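PDB 4R3U: 2-hydroxyisobutyryl-CoA mutase large subunit from Aquincola tertiaricarbonis, which interconverts 2-hydroxyisobutyryl-CoA and (S)-3-hydroxybutyryl-CoA together with a small cobalamin-binding subunit, itself binding the acyl-CoA substrate. Local coordinates for residues 269-273 and 454-459. Residues are numbered along the deposited sequence; the frame is centred on the assembly and turned at random.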
loop_
_atom_site.group_PDB
_atom_site.type_symbol
_atom_site.label_atom_id
_atom_site.label_comp_id
_atom_site.label_asym_id
_atom_site.label_seq_id
_atom_site.Cartn_x
_atom_site.Cartn_y
_atom_site.Cartn_z
ATOM N N ALA A 269 -9.751 21.939 11.573
ATOM C CA ALA A 269 -10.276 23.173 12.170
ATOM C C ALA A 269 -10.293 23.210 13.686
ATOM O O ALA A 269 -9.933 24.231 14.249
ATOM C CB ALA A 269 -11.653 23.482 11.617
ATOM N N PHE A 270 -10.687 22.107 14.360
ATOM C CA PHE A 270 -10.737 22.076 15.834
ATOM C C PHE A 270 -9.339 22.091 16.470
ATOM O O PHE A 270 -9.178 22.661 17.549
ATOM C CB PHE A 270 -11.616 20.924 16.356
ATOM C CG PHE A 270 -13.067 20.888 15.896
ATOM C CD1 PHE A 270 -13.631 21.963 15.209
ATOM C CD2 PHE A 270 -13.874 19.798 16.184
ATOM C CE1 PHE A 270 -14.959 21.931 14.803
ATOM C CE2 PHE A 270 -15.219 19.795 15.816
ATOM C CZ PHE A 270 -15.743 20.850 15.111
ATOM N N THR A 271 -8.326 21.553 15.761
ATOM C CA THR A 271 -6.936 21.554 16.202
ATOM C C THR A 271 -6.399 22.981 16.108
ATOM O O THR A 271 -5.732 23.458 17.047
ATOM C CB THR A 271 -6.095 20.548 15.400
ATOM O OG1 THR A 271 -6.718 19.277 15.468
ATOM C CG2 THR A 271 -4.671 20.422 15.927
ATOM N N LEU A 272 -6.709 23.667 14.994
ATOM C CA LEU A 272 -6.325 25.062 14.827
ATOM C C LEU A 272 -7.018 25.974 15.849
ATOM O O LEU A 272 -6.367 26.877 16.382
ATOM C CB LEU A 272 -6.506 25.531 13.383
ATOM C CG LEU A 272 -5.516 24.904 12.387
ATOM C CD1 LEU A 272 -5.718 25.453 11.004
ATOM C CD2 LEU A 272 -4.059 25.091 12.833
ATOM N N ALA A 273 -8.293 25.667 16.213
ATOM C CA ALA A 273 -9.046 26.409 17.251
ATOM C C ALA A 273 -8.309 26.333 18.596
ATOM O O ALA A 273 -8.177 27.343 19.290
ATOM C CB ALA A 273 -10.464 25.861 17.374
ATOM N N TRP A 454 -20.111 21.888 22.211
ATOM C CA TRP A 454 -20.309 22.181 20.795
ATOM C C TRP A 454 -19.435 21.347 19.840
ATOM O O TRP A 454 -19.940 20.858 18.819
ATOM C CB TRP A 454 -20.122 23.689 20.558
ATOM C CG TRP A 454 -20.378 24.171 19.154
ATOM C CD1 TRP A 454 -21.568 24.582 18.628
ATOM C CD2 TRP A 454 -19.388 24.403 18.137
ATOM N NE1 TRP A 454 -21.383 25.046 17.344
ATOM C CE2 TRP A 454 -20.055 24.951 17.021
ATOM C CE3 TRP A 454 -17.995 24.210 18.069
ATOM C CZ2 TRP A 454 -19.380 25.317 15.857
ATOM C CZ3 TRP A 454 -17.327 24.549 16.906
ATOM C CH2 TRP A 454 -18.014 25.112 15.821
ATOM N N PHE A 455 -18.135 21.227 20.147
ATOM C CA PHE A 455 -17.168 20.477 19.351
ATOM C C PHE A 455 -17.536 19.027 19.362
ATOM O O PHE A 455 -17.638 18.413 18.306
ATOM C CB PHE A 455 -15.737 20.653 19.917
ATOM C CG PHE A 455 -15.181 22.053 19.766
ATOM C CD1 PHE A 455 -14.682 22.497 18.539
ATOM C CD2 PHE A 455 -15.159 22.931 20.844
ATOM C CE1 PHE A 455 -14.178 23.792 18.399
ATOM C CE2 PHE A 455 -14.610 24.205 20.710
ATOM C CZ PHE A 455 -14.128 24.631 19.490
ATOM N N GLN A 456 -17.745 18.497 20.574
ATOM C CA GLN A 456 -18.101 17.120 20.917
ATOM C C GLN A 456 -19.420 16.708 20.229
ATOM O O GLN A 456 -19.516 15.575 19.765
ATOM C CB GLN A 456 -18.192 16.931 22.461
ATOM C CG GLN A 456 -16.982 17.471 23.294
ATOM C CD GLN A 456 -17.014 18.953 23.751
ATOM O OE1 GLN A 456 -16.901 19.908 22.961
ATOM N NE2 GLN A 456 -17.064 19.177 25.069
ATOM N N LYS A 457 -20.407 17.619 20.123
ATOM C CA LYS A 457 -21.686 17.300 19.484
ATOM C C LYS A 457 -21.508 17.155 17.984
ATOM O O LYS A 457 -22.140 16.291 17.372
ATOM C CB LYS A 457 -22.787 18.303 19.845
ATOM C CG LYS A 457 -23.409 18.025 21.214
ATOM C CD LYS A 457 -24.205 19.230 21.768
ATOM C CE LYS A 457 -24.692 19.009 23.181
ATOM N NZ LYS A 457 -25.227 20.261 23.781
ATOM N N GLN A 458 -20.600 17.956 17.404
ATOM C CA GLN A 458 -20.315 17.886 15.986
ATOM C C GLN A 458 -19.596 16.601 15.629
ATOM O O GLN A 458 -19.967 15.953 14.647
ATOM C CB GLN A 458 -19.530 19.101 15.543
ATOM C CG GLN A 458 -20.403 20.268 15.120
ATOM C CD GLN A 458 -19.497 21.337 14.599
ATOM O OE1 GLN A 458 -19.056 21.326 13.429
ATOM N NE2 GLN A 458 -19.082 22.189 15.514
ATOM N N ILE A 459 -18.600 16.211 16.452
ATOM C CA ILE A 459 -17.830 14.970 16.315
ATOM C C ILE A 459 -18.813 13.773 16.380
ATOM O O ILE A 459 -18.801 12.914 15.492
ATOM C CB ILE A 459 -16.729 14.876 17.409
ATOM C CG1 ILE A 459 -15.687 16.009 17.265
ATOM C CG2 ILE A 459 -16.042 13.524 17.357
ATOM C CD1 ILE A 459 -14.729 16.247 18.504
#
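Phe270 reaches from helix 264-283 into a hole formed by Trp454, Phe455, Gln458 and Ile459 of helix 454-472, a knob-into-hole contact within the TIM-barrel-type methylmalonyl-CoA mutase region. The two short segments run antiparallel, 167° between directions, with axes 12.2 Å apart, a separation spanned largely by aromatic side chains. The central pair is T-shaped: the ring planes stand at 80°, and the edge of Phe455 meets one face of Phe270, its CD1 lying over the ring centre and 3.5 Å from Phe270 CG. Both phenyl groups have CG anti to their own carbonyl carbon, beside the backbone N, and each ring points into the space between the helices, the two side chains passing each other on opposite headings. Trp454 completes the aromatic cluster, but its six-membered ring meets Phe270 only obliquely, with CZ3 4.1 Å from Phe270 CE1. At the edge of the Phe270 ring, near its plane, lies Ile459 CG1, 4.1 Å from Phe270 CE2; the same isoleucine side chain is about 7 Å from the bound cobalamin. No hydrogen bond links the segments; the contacts are aromatic and aliphatic apart from the Gln458 amide. Replacing Phe270 with an alanine would probably leave the edge of Phe455 without the face it meets and open a gap between the helices. Beyond the ring's far end, Gln458 sets its amide plane 76° from that of the phenyl, with OE1 at the ring edge and in its plane, 3.7 Å from Phe270 CZ.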